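Local structure of Lic12234 (Leptospira interrogans, 4TZH) at residues His7-Leu10 with Ser11-Leu14; Leu69-Ser72 with Arg73-Ile76. The protein is of unknown function but, as a leucine-rich repeat protein of a human pathogen, may act as a virulence factor. One frame throughout, in Å; residues are numbered along the deposited sequence. Where two conformers were deposited one is given.

Contact 1: residues His7-Leu10 with Ser11-Leu14; sequences HKNL and SDAL. With ZN (zinc ion), chain D.
N9 shows how a single asparagine can start a helix: its amide oxygen OD1 turns toward the first turn of the helix and accepts two bonds there. The backbone N of D12 donates to N9 OD1 over 2.8 Å with an N-H...O angle of 167°, and the hydroxyl of S11 donates through OG to the same N9 OD1 at 2.6 Å. Both donors lie in the plane of the amide, the hydroxyl on a lone pair, which fixes the rotation of the group. The torsions bring this about: N9 carries CG opposite its own N (chi1 180°), while S11 holds OG between its N and its carbonyl carbon (chi1 52°), close enough to meet the cap. A water completes the outer edge, accepting from N9 ND2 and donating to S11 OG at 3.0 Å. N9 is thus the N-cap of helix 10-13, the short helix ahead of the first strand of the leucine-rich repeat solenoid, and its side chain satisfies the N-H of D12 in the first turn. Behind the cap the main chain takes over, A13 N bonding to N9 O and L14 N to L10 O. The branched ends of L10 and L14 meet obliquely, L10 CD1 lying 4.1 Å from L14 CG; L10 also rests on L23 and P34, and the methyl of A13 touches V20. H7 approaches the helix more loosely, its ring CD2 4.5 Å from A13 CA. The imidazole of H7 spends NE2 on a zinc ion, bound at 2.1 Å with a water as a further ligand, while ND1 is hydrogen-bonded to E3, a second-shell carboxylate that probably orients the ring and makes NE2 a stronger donor to the metal.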
ATOM      1  N   HIS A   7       6.085   5.242 -19.565  1.00 17.15           N
ATOM      2  CA  HIS A   7       4.847   5.398 -20.321  1.00 17.06           C
ATOM      3  C   HIS A   7       3.899   6.287 -19.540  1.00 18.37           C
ATOM      4  O   HIS A   7       3.669   6.038 -18.351  1.00 19.55           O
ATOM      5  CB  HIS A   7       4.254   4.012 -20.581  1.00 17.98           C
ATOM      6  CG  HIS A   7       5.056   3.233 -21.544  1.00 19.60           C
ATOM      7  ND1 HIS A   7       6.209   2.543 -21.173  1.00 20.80           N
ATOM      8  CD2 HIS A   7       4.885   3.132 -22.865  1.00 20.05           C
ATOM      9  CE1 HIS A   7       6.695   2.053 -22.309  1.00 19.89           C
ATOM     10  NE2 HIS A   7       5.952   2.401 -23.354  1.00 21.05           N
ATOM     11  N   LYS A   8       3.296   7.286 -20.188  1.00 18.10           N
ATOM     12  CA  LYS A   8       2.411   8.219 -19.490  1.00 17.63           C
ATOM     13  C   LYS A   8       1.017   8.234 -20.080  1.00 20.78           C
ATOM     14  O   LYS A   8       0.179   9.034 -19.646  1.00 22.04           O
ATOM     15  CB  LYS A   8       3.025   9.631 -19.533  1.00 21.67           C
ATOM     16  CG  LYS A   8       4.315   9.753 -18.722  1.00 30.26           C
ATOM     17  CD  LYS A   8       4.889  11.152 -18.848  1.00 43.59           C
ATOM     18  CE  LYS A   8       5.426  11.695 -17.554  1.00 64.72           C
ATOM     19  NZ  LYS A   8       5.400  13.184 -17.540  1.00 78.09           N
ATOM     20  N   ASN A   9       0.772   7.363 -21.087  1.00 20.23           N
ATOM     21  CA  ASN A   9      -0.521   7.332 -21.747  1.00 20.68           C
ATOM     22  C   ASN A   9      -0.991   5.902 -21.911  1.00 23.05           C
ATOM     23  O   ASN A   9      -0.284   5.105 -22.530  1.00 21.53           O
ATOM     24  CB  ASN A   9      -0.435   8.054 -23.061  1.00 24.64           C
ATOM     25  CG  ASN A   9      -1.747   8.060 -23.803  1.00 41.15           C
ATOM     26  OD1 ASN A   9      -2.097   7.120 -24.506  1.00 31.39           O
ATOM     27  ND2 ASN A   9      -2.482   9.133 -23.675  1.00 34.13           N
ATOM     28  N   LEU A  10      -2.172   5.581 -21.371  1.00 20.49           N
ATOM     29  CA  LEU A  10      -2.647   4.207 -21.434  1.00 22.00           C
ATOM     30  C   LEU A  10      -2.945   3.771 -22.858  1.00 24.68           C
ATOM     31  O   LEU A  10      -2.583   2.648 -23.213  1.00 22.19           O
ATOM     32  CB  LEU A  10      -3.865   3.997 -20.515  1.00 22.54           C
ATOM     33  CG  LEU A  10      -4.453   2.560 -20.451  1.00 25.58           C
ATOM     34  CD1 LEU A  10      -3.443   1.503 -19.969  1.00 24.30           C
ATOM     35  CD2 LEU A  10      -5.712   2.492 -19.546  1.00 28.33           C
ATOM     36  N   SER A  11      -3.597   4.638 -23.679  1.00 24.45           N
ATOM     37  CA  SER A  11      -3.904   4.195 -25.034  1.00 25.56           C
ATOM     38  C   SER A  11      -2.657   3.840 -25.835  1.00 29.57           C
ATOM     39  O   SER A  11      -2.651   2.802 -26.518  1.00 29.13           O
ATOM     40  CB  SER A  11      -4.788   5.211 -25.753  1.00 32.98           C
ATOM     41  OG  SER A  11      -4.288   6.537 -25.721  1.00 45.48           O
ATOM     42  N   ASP A  12      -1.601   4.666 -25.736  1.00 26.16           N
ATOM     43  CA  ASP A  12      -0.333   4.373 -26.405  1.00 26.42           C
ATOM     44  C   ASP A  12       0.273   3.090 -25.829  1.00 28.55           C
ATOM     45  O   ASP A  12       0.717   2.256 -26.608  1.00 30.73           O
ATOM     46  CB  ASP A  12       0.681   5.517 -26.243  1.00 28.81           C
ATOM     47  CG  ASP A  12       0.410   6.765 -27.050  1.00 45.29           C
ATOM     48  OD1 ASP A  12      -0.343   6.678 -28.049  1.00 46.43           O
ATOM     49  OD2 ASP A  12       1.002   7.819 -26.723  1.00 50.54           O
ATOM     50  N   ALA A  13       0.219   2.888 -24.487  1.00 24.47           N
ATOM     51  CA  ALA A  13       0.767   1.669 -23.856  1.00 23.77           C
ATOM     52  C   ALA A  13       0.086   0.440 -24.398  1.00 26.20           C
ATOM     53  O   ALA A  13       0.760  -0.562 -24.597  1.00 24.50           O
ATOM     54  CB  ALA A  13       0.599   1.717 -22.332  1.00 23.70           C
ATOM     55  N   LEU A  14      -1.242   0.508 -24.638  1.00 23.01           N
ATOM     56  CA  LEU A  14      -1.985  -0.625 -25.171  1.00 24.12           C
ATOM     57  C   LEU A  14      -1.604  -1.011 -26.605  1.00 28.04           C
ATOM     58  O   LEU A  14      -1.967  -2.103 -27.028  1.00 30.98           O
ATOM     59  CB  LEU A  14      -3.494  -0.368 -25.068  1.00 25.40           C
ATOM     60  CG  LEU A  14      -4.019  -0.275 -23.648  1.00 30.01           C
ATOM     61  CD1 LEU A  14      -5.472   0.132 -23.636  1.00 31.36           C
ATOM     62  CD2 LEU A  14      -3.801  -1.588 -22.902  1.00 30.25           C
TER
HETATM   63 ZN    ZN D 302       6.336   2.381 -25.390  0.75 23.58          ZN
HETATM   64  O   HOH W   1      -5.098   9.216 -24.728  1.00 43.50           O
HETATM   65  O   HOH W   2       4.539   1.926 -26.292  1.00 29.70           O

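Contact 2: residues Leu69-Ser72 with Arg73-Ile76; sequences LDIS and RNQI. With ZN (zinc ion), chain C.
N74 turns its side-chain amide back onto the preceding bend, and one group of hydrogen bonds gathers on it. N74 ND2 donates to I71 O over 3.1 Å with an N-H...O angle of 158°. The oxygen lies close to the plane of the N74 amide, yet the nitrogen stands well above the carbonyl plane of I71, so that neither lone pair is addressed. With CG beside its own backbone N (chi1 -82°), N74 points the amide inward, where ND2 also donates to L48 O and OD1 accepts from L53 N; the buried group is therefore satisfied at both ends by the preceding coil.

A second polar group is built on D70. Its OD1 receives the N-H of S72 at 3.0 Å, forming an Asx turn, and also the hydroxyl S72 OG at 2.7 Å. The hydroxyl uses the syn lone pair, whereas the N-H comes from the anti side, tilted out of the carboxylate plane. R49 donates to S72 OG in turn.

Metal binding falls to the other oxygen: D70 OD2 coordinates a zinc ion at 1.9 Å, a site shared with H47 one strand earlier. The two bonds on OD1 probably steady the carboxylate for this role.

Across the turn the apolar contact is that of I71 with I76; both have two conformers, so its detail is doubtful. An inward asparagine just after a strand, bonding to backbone of the adjacent coil, is one rung of the asparagine ladder of the leucine-rich repeat fold, and N97 of the next coil donates likewise to I71 O.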
ATOM      1  N   LEU A  69       3.427   0.232  -6.416  1.00 13.64           N
ATOM      2  CA  LEU A  69       2.092   0.730  -6.696  1.00 13.76           C
ATOM      3  C   LEU A  69       1.921   1.993  -5.880  1.00 13.73           C
ATOM      4  O   LEU A  69       1.978   1.960  -4.628  1.00 14.62           O
ATOM      5  CB  LEU A  69       1.059  -0.332  -6.282  1.00 14.78           C
ATOM      6  CG  LEU A  69      -0.407   0.024  -6.476  1.00 15.74           C
ATOM      7  CD1 LEU A  69      -0.701   0.433  -7.923  1.00 16.55           C
ATOM      8  CD2 LEU A  69      -1.280  -1.172  -6.087  1.00 17.36           C
ATOM      9  N   ASP A  70       1.709   3.100  -6.580  1.00 12.55           N
ATOM     10  CA  ASP A  70       1.515   4.409  -5.958  1.00 12.27           C
ATOM     11  C   ASP A  70       0.080   4.856  -6.214  1.00 14.03           C
ATOM     12  O   ASP A  70      -0.246   5.206  -7.344  1.00 13.90           O
ATOM     13  CB  ASP A  70       2.501   5.413  -6.541  1.00 13.31           C
ATOM     14  CG  ASP A  70       2.188   6.841  -6.150  1.00 14.75           C
ATOM     15  OD1 ASP A  70       1.478   7.033  -5.167  1.00 14.40           O
ATOM     16  OD2 ASP A  70       2.666   7.748  -6.856  1.00 15.18           O
ATOM     17  N   ILE A  71      -0.746   4.792  -5.182  1.00 12.99           N
ATOM     18  CA  ILE A  71      -2.146   5.243  -5.271  0.70 13.99           C
ATOM     19  C   ILE A  71      -2.384   6.363  -4.294  1.00 14.14           C
ATOM     20  O   ILE A  71      -3.494   6.565  -3.824  1.00 15.25           O
ATOM     21  CB  ILE A  71      -3.197   4.159  -5.013  0.70 17.88           C
ATOM     22  CG1 ILE A  71      -2.615   2.770  -5.226  0.70 19.17           C
ATOM     23  CG2 ILE A  71      -4.439   4.468  -5.856  0.70 21.69           C
ATOM     24  CD1 ILE A  71      -3.588   1.584  -4.827  0.70 20.83           C
ATOM     25  N   SER A  72      -1.335   7.099  -4.000  1.00 13.94           N
ATOM     26  CA  SER A  72      -1.444   8.201  -3.058  1.00 14.41           C
ATOM     27  C   SER A  72      -2.343   9.306  -3.552  1.00 16.12           C
ATOM     28  O   SER A  72      -2.500   9.477  -4.750  1.00 16.06           O
ATOM     29  CB  SER A  72      -0.064   8.763  -2.752  1.00 14.66           C
ATOM     30  OG  SER A  72       0.590   9.258  -3.909  1.00 15.79           O
ATOM     31  N   ARG A  73      -2.922  10.066  -2.620  1.00 16.10           N
ATOM     32  CA  ARG A  73      -3.724  11.254  -2.983  1.00 15.71           C
ATOM     33  C   ARG A  73      -4.901  10.910  -3.886  1.00 18.32           C
ATOM     34  O   ARG A  73      -5.110  11.518  -4.959  1.00 20.40           O
ATOM     35  CB  ARG A  73      -2.852  12.386  -3.553  1.00 18.90           C
ATOM     36  CG  ARG A  73      -1.893  12.953  -2.508  1.00 24.21           C
ATOM     37  CD  ARG A  73      -1.223  14.255  -2.948  1.00 32.21           C
ATOM     38  NE  ARG A  73      -2.217  15.255  -3.324  1.00 36.20           N
ATOM     39  CZ  ARG A  73      -1.939  16.376  -3.977  1.00 63.19           C
ATOM     40  NH1 ARG A  73      -0.690  16.650  -4.343  1.00 53.33           N
ATOM     41  NH2 ARG A  73      -2.908  17.230  -4.282  1.00 52.70           N
ATOM     42  N   ASN A  74      -5.704   9.932  -3.445  1.00 16.38           N
ATOM     43  CA  ASN A  74      -6.935   9.587  -4.155  1.00 17.92           C
ATOM     44  C   ASN A  74      -8.021   9.608  -3.087  1.00 19.73           C
ATOM     45  O   ASN A  74      -7.873  10.308  -2.074  1.00 19.74           O
ATOM     46  CB  ASN A  74      -6.817   8.223  -4.842  1.00 16.82           C
ATOM     47  CG  ASN A  74      -6.114   8.343  -6.144  1.00 17.25           C
ATOM     48  OD1 ASN A  74      -6.738   8.643  -7.153  1.00 17.85           O
ATOM     49  ND2 ASN A  74      -4.807   8.088  -6.196  1.00 18.15           N
ATOM     50  N   GLN A  75      -9.154   8.939  -3.331  1.00 18.73           N
ATOM     51  CA  GLN A  75     -10.217   8.833  -2.324  1.00 20.03           C
ATOM     52  C   GLN A  75     -10.479   7.335  -2.130  1.00 20.24           C
ATOM     53  O   GLN A  75     -11.632   6.909  -2.014  1.00 21.32           O
ATOM     54  CB  GLN A  75     -11.509   9.549  -2.816  1.00 23.03           C
ATOM     55  CG  GLN A  75     -11.314  11.037  -3.170  1.00 30.16           C
ATOM     56  CD  GLN A  75     -12.281  11.538  -4.238  1.00 50.15           C
ATOM     57  OE1 GLN A  75     -13.383  10.989  -4.467  1.00 38.25           O
ATOM     58  NE2 GLN A  75     -11.875  12.599  -4.937  1.00 40.88           N
ATOM     59  N   ILE A  76      -9.398   6.518  -2.095  1.00 18.52           N
ATOM     60  CA  ILE A  76      -9.525   5.069  -1.977  0.50 17.85           C
ATOM     61  C   ILE A  76     -10.161   4.692  -0.647  1.00 19.61           C
ATOM     62  O   ILE A  76      -9.618   5.075   0.387  1.00 20.15           O
ATOM     63  CB  ILE A  76      -8.123   4.394  -2.145  0.50 18.22           C
ATOM     64  CG1 ILE A  76      -7.470   4.673  -3.538  0.50 16.80           C
ATOM     65  CG2 ILE A  76      -8.169   2.882  -1.841  0.50 20.33           C
ATOM     66  CD1 ILE A  76      -8.111   3.924  -4.781  0.50 17.57           C
TER
HETATM   67 ZN    ZN C 301       4.154   7.870  -8.086  0.85 14.25          ZN

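How the contacts relate
Read from the N terminus, the chain first makes contact 1, a single helical turn at the end of the solenoid before strand 22-24, the outermost strand at that edge of the parallel sheet. It then runs through strands 22-24 and 45-47 before contact 2 forms the bend by which strand 68-70 passes into the loop leading to strand 91-93. Each contact closes only a local turn, and the two follow in series, neither nesting nor crossing. The centres of contact 1 and contact 2 are about 19 Å apart, and the two do not touch. Contact 1 lies at the N-terminal end, where it probably helps to close off the solenoid; contact 2 joins neighbouring coils inside it.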